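Long-range contact in exoribonuclease II, mitochondrial (Candida glabrata, PDB 6F3H), which degrades RNA from the 3' end as the exoribonuclease component of the mitochondrial RNA degradosome, and binds magnesium: residues Y235-T245 and W733-I744. The protein carries 1 engineered substitution. Residues are numbered along the deposited sequence; the frame is centred on the assembly and turned at random.
Sequences YTNTALLSPTT and WSFQARADILKI. With nucleotides of chain C.
Tyr235 lays one face of its ring over Ile741, whose CG1 stands 4.0 Å from the ring centroid, a CH-pi contact. Ile744 reaches the same ring at its edge, with CD1 3.9 Å from Tyr235 CD2. Beyond the ring, the phenol OH is hydrogen-bonded to Asp359. Asn237 extends its side chain toward the helix with CG opposite the backbone N (chi1 168°), which brings its amide near Asp740 and stacks it on the amide of Gln736, the two planes 17° apart. Within the helix, Gln736 NE2 makes a weak hydrogen bond to Asp740 OD1, while Gln736 OE1 accepts a hydrogen bond from the backbone N of Tyr678. In the turn, Leu240 sends CD1 obliquely against the Trp733 indole, 4.0 Å from CH2. Thr244 straddles one helical turn: OG1 lies 3.8 Å from Ala737 CA, whereas CG2 meets Asp740 OD2 at 3.6 Å. With only a methyl on Ala737, the backbones come close here, the CA atoms of Thr244 and Ala737 being 5.4 Å apart. Thr245 adds CG2 against Ala737 CB at 3.7 Å, its OG1 being engaged by His167. Backbone bonds pair 235-237 with 242-245 as an antiparallel hairpin, and Leu241 and Ser242 opposite Asn237 form a G1 beta bulge. Strand 242-245 runs almost perpendicular to the helix (96°). The arrangement is a beta hairpin packed across an alpha helix, joining the three-stranded sheet that includes 166-169 to the long helix 725-761, away from the magnesium site.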
ATOM      1  N   TYR A 235      11.385   0.552  -2.852  1.00 45.31           N
ATOM      2  CA  TYR A 235       9.989   0.575  -3.233  1.00 38.32           C
ATOM      3  C   TYR A 235       9.690   1.876  -3.950  1.00 38.30           C
ATOM      4  O   TYR A 235      10.133   2.939  -3.517  1.00 40.56           O
ATOM      5  CB  TYR A 235       9.124   0.423  -2.002  1.00 47.71           C
ATOM      6  CG  TYR A 235       9.160  -0.962  -1.462  1.00 55.30           C
ATOM      7  CD1 TYR A 235      10.177  -1.387  -0.626  1.00 55.90           C
ATOM      8  CD2 TYR A 235       8.160  -1.858  -1.795  1.00 58.83           C
ATOM      9  CE1 TYR A 235      10.182  -2.675  -0.133  1.00 59.60           C
ATOM     10  CE2 TYR A 235       8.154  -3.135  -1.314  1.00 57.46           C
ATOM     11  CZ  TYR A 235       9.154  -3.548  -0.484  1.00 59.07           C
ATOM     12  OH  TYR A 235       9.096  -4.843  -0.024  1.00 57.86           O
ATOM     13  N   THR A 236       8.968   1.779  -5.056  1.00 38.40           N
ATOM     14  CA  THR A 236       8.630   2.922  -5.890  1.00 38.43           C
ATOM     15  C   THR A 236       7.123   3.125  -5.795  1.00 51.73           C
ATOM     16  O   THR A 236       6.359   2.209  -6.116  1.00 52.47           O
ATOM     17  CB  THR A 236       9.019   2.665  -7.346  1.00 46.14           C
ATOM     18  OG1 THR A 236      10.448   2.636  -7.488  1.00 47.66           O
ATOM     19  CG2 THR A 236       8.460   3.760  -8.248  1.00 43.90           C
ATOM     20  N   ASN A 237       6.689   4.306  -5.360  1.00 49.19           N
ATOM     21  CA  ASN A 237       5.263   4.553  -5.272  1.00 47.93           C
ATOM     22  C   ASN A 237       4.666   4.698  -6.665  1.00 52.53           C
ATOM     23  O   ASN A 237       5.260   5.303  -7.556  1.00 50.77           O
ATOM     24  CB  ASN A 237       4.964   5.802  -4.448  1.00 53.77           C
ATOM     25  CG  ASN A 237       3.488   6.255  -4.571  1.00 59.15           C
ATOM     26  OD1 ASN A 237       2.564   5.469  -4.373  1.00 70.40           O
ATOM     27  ND2 ASN A 237       3.277   7.514  -4.895  1.00 57.12           N
ATOM     28  N   THR A 238       3.486   4.092  -6.841  1.00 62.04           N
ATOM     29  CA  THR A 238       2.755   4.057  -8.107  1.00 71.01           C
ATOM     30  C   THR A 238       2.280   5.434  -8.567  1.00 64.20           C
ATOM     31  O   THR A 238       2.104   5.661  -9.772  1.00 57.44           O
ATOM     32  CB  THR A 238       1.522   3.168  -7.950  1.00 86.91           C
ATOM     33  OG1 THR A 238       1.808   2.083  -7.059  1.00 90.95           O
ATOM     34  CG2 THR A 238       1.063   2.661  -9.285  1.00 92.48           C
ATOM     35  N   ALA A 239       1.964   6.330  -7.639  1.00 63.01           N
ATOM     36  CA  ALA A 239       1.307   7.568  -8.032  1.00 56.49           C
ATOM     37  C   ALA A 239       2.331   8.637  -8.383  1.00 55.40           C
ATOM     38  O   ALA A 239       2.242   9.291  -9.428  1.00 49.90           O
ATOM     39  CB  ALA A 239       0.399   8.036  -6.898  1.00 56.67           C
ATOM     40  N   LEU A 240       3.324   8.783  -7.512  1.00 54.74           N
ATOM     41  CA  LEU A 240       4.441   9.666  -7.725  1.00 50.84           C
ATOM     42  C   LEU A 240       5.469   9.088  -8.666  1.00 47.67           C
ATOM     43  O   LEU A 240       6.290   9.851  -9.181  1.00 50.32           O
ATOM     44  CB  LEU A 240       5.133   9.939  -6.401  1.00 54.33           C
ATOM     45  CG  LEU A 240       4.289  10.328  -5.190  1.00 52.97           C
ATOM     46  CD1 LEU A 240       5.243  10.784  -4.082  1.00 57.90           C
ATOM     47  CD2 LEU A 240       3.246  11.385  -5.535  1.00 46.11           C
ATOM     48  N   LEU A 241       5.476   7.765  -8.844  1.00 48.78           N
ATOM     49  CA  LEU A 241       6.491   7.048  -9.632  1.00 43.76           C
ATOM     50  C   LEU A 241       7.888   7.421  -9.172  1.00 45.23           C
ATOM     51  O   LEU A 241       8.749   7.814  -9.955  1.00 47.58           O
ATOM     52  CB  LEU A 241       6.331   7.280 -11.135  1.00 39.14           C
ATOM     53  CG  LEU A 241       5.070   6.801 -11.859  1.00 39.35           C
ATOM     54  CD1 LEU A 241       4.958   7.352 -13.270  1.00 40.51           C
ATOM     55  CD2 LEU A 241       5.073   5.303 -11.912  1.00 44.05           C
ATOM     56  N   SER A 242       8.105   7.296  -7.872  1.00 48.95           N
ATOM     57  CA  SER A 242       9.379   7.665  -7.297  1.00 50.20           C
ATOM     58  C   SER A 242       9.627   6.780  -6.095  1.00 48.99           C
ATOM     59  O   SER A 242       8.671   6.312  -5.467  1.00 49.47           O
ATOM     60  CB  SER A 242       9.369   9.132  -6.886  1.00 59.75           C
ATOM     61  OG  SER A 242      10.313   9.340  -5.870  1.00 71.28           O
ATOM     62  N   PRO A 243      10.885   6.556  -5.731  1.00 53.32           N
ATOM     63  CA  PRO A 243      11.172   5.643  -4.623  1.00 50.55           C
ATOM     64  C   PRO A 243      10.779   6.226  -3.283  1.00 56.85           C
ATOM     65  O   PRO A 243      11.015   7.402  -2.995  1.00 61.08           O
ATOM     66  CB  PRO A 243      12.684   5.451  -4.719  1.00 50.37           C
ATOM     67  CG  PRO A 243      13.173   6.669  -5.460  1.00 50.80           C
ATOM     68  CD  PRO A 243      12.109   6.897  -6.476  1.00 54.00           C
ATOM     69  N   THR A 244      10.223   5.372  -2.434  1.00 59.92           N
ATOM     70  CA  THR A 244       9.765   5.819  -1.128  1.00 55.81           C
ATOM     71  C   THR A 244      10.713   5.417  -0.017  1.00 51.19           C
ATOM     72  O   THR A 244      11.095   6.252   0.800  1.00 53.75           O
ATOM     73  CB  THR A 244       8.357   5.278  -0.819  1.00 49.29           C
ATOM     74  OG1 THR A 244       8.380   3.852  -0.757  1.00 54.37           O
ATOM     75  CG2 THR A 244       7.350   5.704  -1.881  1.00 39.28           C
ATOM     76  N   THR A 245      11.161   4.173  -0.007  1.00 45.91           N
ATOM     77  CA  THR A 245      11.842   3.703   1.179  1.00 45.12           C
ATOM     78  C   THR A 245      12.719   2.534   0.771  1.00 48.91           C
ATOM     79  O   THR A 245      12.557   1.966  -0.316  1.00 51.04           O
ATOM     80  CB  THR A 245      10.824   3.315   2.239  1.00 48.67           C
ATOM     81  OG1 THR A 245      11.476   3.082   3.496  1.00 53.74           O
ATOM     82  CG2 THR A 245      10.074   2.075   1.769  1.00 48.09           C
ATOM     83  N   TRP A 733       5.671  10.716   4.120  1.00 56.11           N
ATOM     84  CA  TRP A 733       6.559   9.796   3.441  1.00 59.46           C
ATOM     85  C   TRP A 733       6.580   8.460   4.149  1.00 51.18           C
ATOM     86  O   TRP A 733       6.471   7.416   3.504  1.00 53.62           O
ATOM     87  CB  TRP A 733       7.953  10.377   3.351  1.00 74.60           C
ATOM     88  CG  TRP A 733       8.013  11.387   2.308  1.00 89.32           C
ATOM     89  CD1 TRP A 733       7.885  12.730   2.458  1.00 96.10           C
ATOM     90  CD2 TRP A 733       8.166  11.148   0.908  1.00 93.32           C
ATOM     91  NE1 TRP A 733       7.981  13.353   1.239  1.00101.17           N
ATOM     92  CE2 TRP A 733       8.153  12.402   0.267  1.00 96.66           C
ATOM     93  CE3 TRP A 733       8.334   9.998   0.135  1.00 89.99           C
ATOM     94  CZ2 TRP A 733       8.296  12.539  -1.116  1.00 88.70           C
ATOM     95  CZ3 TRP A 733       8.475  10.135  -1.237  1.00 87.81           C
ATOM     96  CH2 TRP A 733       8.454  11.396  -1.847  1.00 85.40           C
ATOM     97  N   SER A 734       6.664   8.472   5.478  1.00 44.62           N
ATOM     98  CA  SER A 734       6.682   7.213   6.207  1.00 46.97           C
ATOM     99  C   SER A 734       5.416   6.420   5.931  1.00 51.59           C
ATOM    100  O   SER A 734       5.462   5.203   5.717  1.00 56.41           O
ATOM    101  CB  SER A 734       6.804   7.480   7.708  1.00 52.62           C
ATOM    102  OG  SER A 734       7.721   8.529   7.970  1.00 60.84           O
ATOM    103  N   PHE A 735       4.283   7.112   5.869  1.00 50.38           N
ATOM    104  CA  PHE A 735       2.998   6.454   5.672  1.00 47.23           C
ATOM    105  C   PHE A 735       2.856   5.908   4.271  1.00 48.56           C
ATOM    106  O   PHE A 735       2.423   4.767   4.074  1.00 46.54           O
ATOM    107  CB  PHE A 735       1.870   7.435   5.915  1.00 51.23           C
ATOM    108  CG  PHE A 735       1.734   7.865   7.328  1.00 54.62           C
ATOM    109  CD1 PHE A 735       2.398   7.201   8.340  1.00 56.58           C
ATOM    110  CD2 PHE A 735       0.889   8.909   7.656  1.00 57.41           C
ATOM    111  CE1 PHE A 735       2.247   7.593   9.659  1.00 57.05           C
ATOM    112  CE2 PHE A 735       0.724   9.305   8.967  1.00 57.13           C
ATOM    113  CZ  PHE A 735       1.401   8.652   9.972  1.00 56.14           C
ATOM    114  N   GLN A 736       3.154   6.736   3.279  1.00 51.25           N
ATOM    115  CA  GLN A 736       3.019   6.275   1.913  1.00 49.35           C
ATOM    116  C   GLN A 736       3.892   5.059   1.673  1.00 49.30           C
ATOM    117  O   GLN A 736       3.463   4.102   1.026  1.00 49.92           O
ATOM    118  CB  GLN A 736       3.377   7.387   0.955  1.00 48.65           C
ATOM    119  CG  GLN A 736       3.161   6.975  -0.440  1.00 51.71           C
ATOM    120  CD  GLN A 736       1.705   6.977  -0.809  1.00 57.27           C
ATOM    121  OE1 GLN A 736       1.155   8.030  -1.081  1.00 59.77           O
ATOM    122  NE2 GLN A 736       1.082   5.796  -0.879  1.00 59.04           N
ATOM    123  N   ALA A 737       5.107   5.063   2.222  1.00 44.15           N
ATOM    124  CA  ALA A 737       5.951   3.878   2.164  1.00 39.72           C
ATOM    125  C   ALA A 737       5.197   2.658   2.667  1.00 41.91           C
ATOM    126  O   ALA A 737       4.991   1.690   1.930  1.00 46.61           O
ATOM    127  CB  ALA A 737       7.215   4.106   2.984  1.00 37.90           C
ATOM    128  N   ARG A 738       4.726   2.714   3.916  1.00 39.22           N
ATOM    129  CA  ARG A 738       4.063   1.552   4.492  1.00 38.21           C
ATOM    130  C   ARG A 738       2.778   1.237   3.771  1.00 38.30           C
ATOM    131  O   ARG A 738       2.353   0.084   3.744  1.00 38.43           O
ATOM    132  CB  ARG A 738       3.764   1.776   5.955  1.00 43.41           C
ATOM    133  CG  ARG A 738       4.973   1.670   6.779  1.00 61.26           C
ATOM    134  CD  ARG A 738       5.233   0.222   7.011  1.00 69.86           C
ATOM    135  NE  ARG A 738       3.989  -0.449   7.351  1.00 76.16           N
ATOM    136  CZ  ARG A 738       3.865  -1.764   7.465  1.00 77.23           C
ATOM    137  NH1 ARG A 738       2.687  -2.277   7.796  1.00 74.29           N
ATOM    138  NH2 ARG A 738       4.915  -2.556   7.238  1.00 75.38           N
ATOM    139  N   ALA A 739       2.142   2.244   3.195  1.00 41.25           N
ATOM    140  CA  ALA A 739       0.943   1.972   2.425  1.00 38.38           C
ATOM    141  C   ALA A 739       1.279   1.127   1.224  1.00 43.55           C
ATOM    142  O   ALA A 739       0.601   0.147   0.943  1.00 47.02           O
ATOM    143  CB  ALA A 739       0.303   3.279   1.974  1.00 39.34           C
ATOM    144  N   ASP A 740       2.365   1.452   0.543  1.00 53.71           N
ATOM    145  CA  ASP A 740       2.717   0.733  -0.672  1.00 54.57           C
ATOM    146  C   ASP A 740       3.060  -0.710  -0.381  1.00 51.59           C
ATOM    147  O   ASP A 740       2.509  -1.623  -1.001  1.00 50.61           O
ATOM    148  CB  ASP A 740       3.876   1.432  -1.337  1.00 67.51           C
ATOM    149  CG  ASP A 740       3.529   2.823  -1.700  1.00 85.11           C
ATOM    150  OD1 ASP A 740       2.409   3.030  -2.232  1.00 88.69           O
ATOM    151  OD2 ASP A 740       4.363   3.706  -1.416  1.00 94.22           O
ATOM    152  N   ILE A 741       3.989  -0.930   0.552  1.00 51.93           N
ATOM    153  CA  ILE A 741       4.338  -2.281   0.989  1.00 46.68           C
ATOM    154  C   ILE A 741       3.084  -3.114   1.249  1.00 50.68           C
ATOM    155  O   ILE A 741       3.000  -4.281   0.840  1.00 54.52           O
ATOM    156  CB  ILE A 741       5.233  -2.206   2.240  1.00 45.22           C
ATOM    157  CG1 ILE A 741       6.569  -1.525   1.915  1.00 44.20           C
ATOM    158  CG2 ILE A 741       5.406  -3.584   2.859  1.00 38.59           C
ATOM    159  CD1 ILE A 741       7.478  -1.333   3.123  1.00 38.32           C
ATOM    160  N   LEU A 742       2.081  -2.531   1.925  1.00 49.79           N
ATOM    161  CA  LEU A 742       0.896  -3.307   2.289  1.00 45.38           C
ATOM    162  C   LEU A 742       0.047  -3.664   1.070  1.00 45.44           C
ATOM    163  O   LEU A 742      -0.413  -4.805   0.952  1.00 46.99           O
ATOM    164  CB  LEU A 742       0.077  -2.567   3.336  1.00 49.42           C
ATOM    165  CG  LEU A 742       0.784  -2.555   4.690  1.00 56.21           C
ATOM    166  CD1 LEU A 742       0.096  -1.622   5.667  1.00 55.46           C
ATOM    167  CD2 LEU A 742       0.849  -3.952   5.246  1.00 60.66           C
ATOM    168  N   LYS A 743      -0.161  -2.719   0.148  1.00 47.96           N
ATOM    169  CA  LYS A 743      -0.868  -3.060  -1.084  1.00 55.84           C
ATOM    170  C   LYS A 743      -0.216  -4.272  -1.741  1.00 57.65           C
ATOM    171  O   LYS A 743      -0.887  -5.242  -2.122  1.00 57.86           O
ATOM    172  CB  LYS A 743      -0.858  -1.871  -2.068  1.00 65.40           C
ATOM    173  CG  LYS A 743      -1.019  -0.452  -1.460  1.00 79.58           C
ATOM    174  CD  LYS A 743      -1.562   0.626  -2.468  1.00 84.63           C
ATOM    175  CE  LYS A 743      -0.999   2.053  -2.225  1.00 81.14           C
ATOM    176  NZ  LYS A 743      -1.561   3.113  -3.135  1.00 75.55           N
ATOM    177  N   ILE A 744       1.109  -4.249  -1.806  1.00 53.02           N
ATOM    178  CA  ILE A 744       1.880  -5.298  -2.459  1.00 49.18           C
ATOM    179  C   ILE A 744       1.658  -6.627  -1.764  1.00 45.97           C
ATOM    180  O   ILE A 744       1.247  -7.616  -2.380  1.00 50.49           O
ATOM    181  CB  ILE A 744       3.364  -4.903  -2.471  1.00 52.38           C
ATOM    182  CG1 ILE A 744       3.623  -3.918  -3.621  1.00 50.52           C
ATOM    183  CG2 ILE A 744       4.253  -6.129  -2.515  1.00 50.88           C
ATOM    184  CD1 ILE A 744       4.732  -2.962  -3.364  1.00 50.97           C
TER
ATOM    185  P     A C   1      -1.346   0.336 -10.320  1.00147.48           P
ATOM    186  OP1   A C   1      -0.659   0.173  -9.020  1.00149.85           O
ATOM    187  OP2   A C   1      -1.663   1.700 -10.833  1.00143.51           O
ATOM    188  O5'   A C   1      -2.684  -0.495 -10.118  1.00146.26           O
ATOM    189  C5'   A C   1      -3.649  -0.062  -9.178  1.00138.05           C
ATOM    190  C4'   A C   1      -4.556   0.982  -9.782  1.00129.28           C
ATOM    191  O4'   A C   1      -5.252   0.413 -10.924  1.00133.30           O
ATOM    192  C3'   A C   1      -5.661   1.465  -8.866  1.00113.66           C
ATOM    193  O3'   A C   1      -5.270   2.512  -8.023  1.00 88.28           O
ATOM    194  C2'   A C   1      -6.779   1.829  -9.824  1.00124.19           C
ATOM    195  O2'   A C   1      -6.510   3.079 -10.440  1.00125.33           O
ATOM    196  C1'   A C   1      -6.622   0.733 -10.865  1.00132.05           C
ATOM    197  N9    A C   1      -7.310  -0.508 -10.468  1.00136.88           N
ATOM    198  C8    A C   1      -7.518  -1.013  -9.204  1.00137.52           C
ATOM    199  N7    A C   1      -8.132  -2.162  -9.192  1.00138.14           N
ATOM    200  C5    A C   1      -8.323  -2.436 -10.538  1.00139.14           C
ATOM    201  C6    A C   1      -8.923  -3.515 -11.193  1.00143.07           C
ATOM    202  N6    A C   1      -9.458  -4.549 -10.536  1.00146.39           N
ATOM    203  N1    A C   1      -8.953  -3.492 -12.545  1.00142.31           N
ATOM    204  C2    A C   1      -8.417  -2.450 -13.191  1.00140.47           C
ATOM    205  N3    A C   1      -7.822  -1.373 -12.687  1.00140.03           N
ATOM    206  C4    A C   1      -7.813  -1.434 -11.340  1.00138.97           C
TER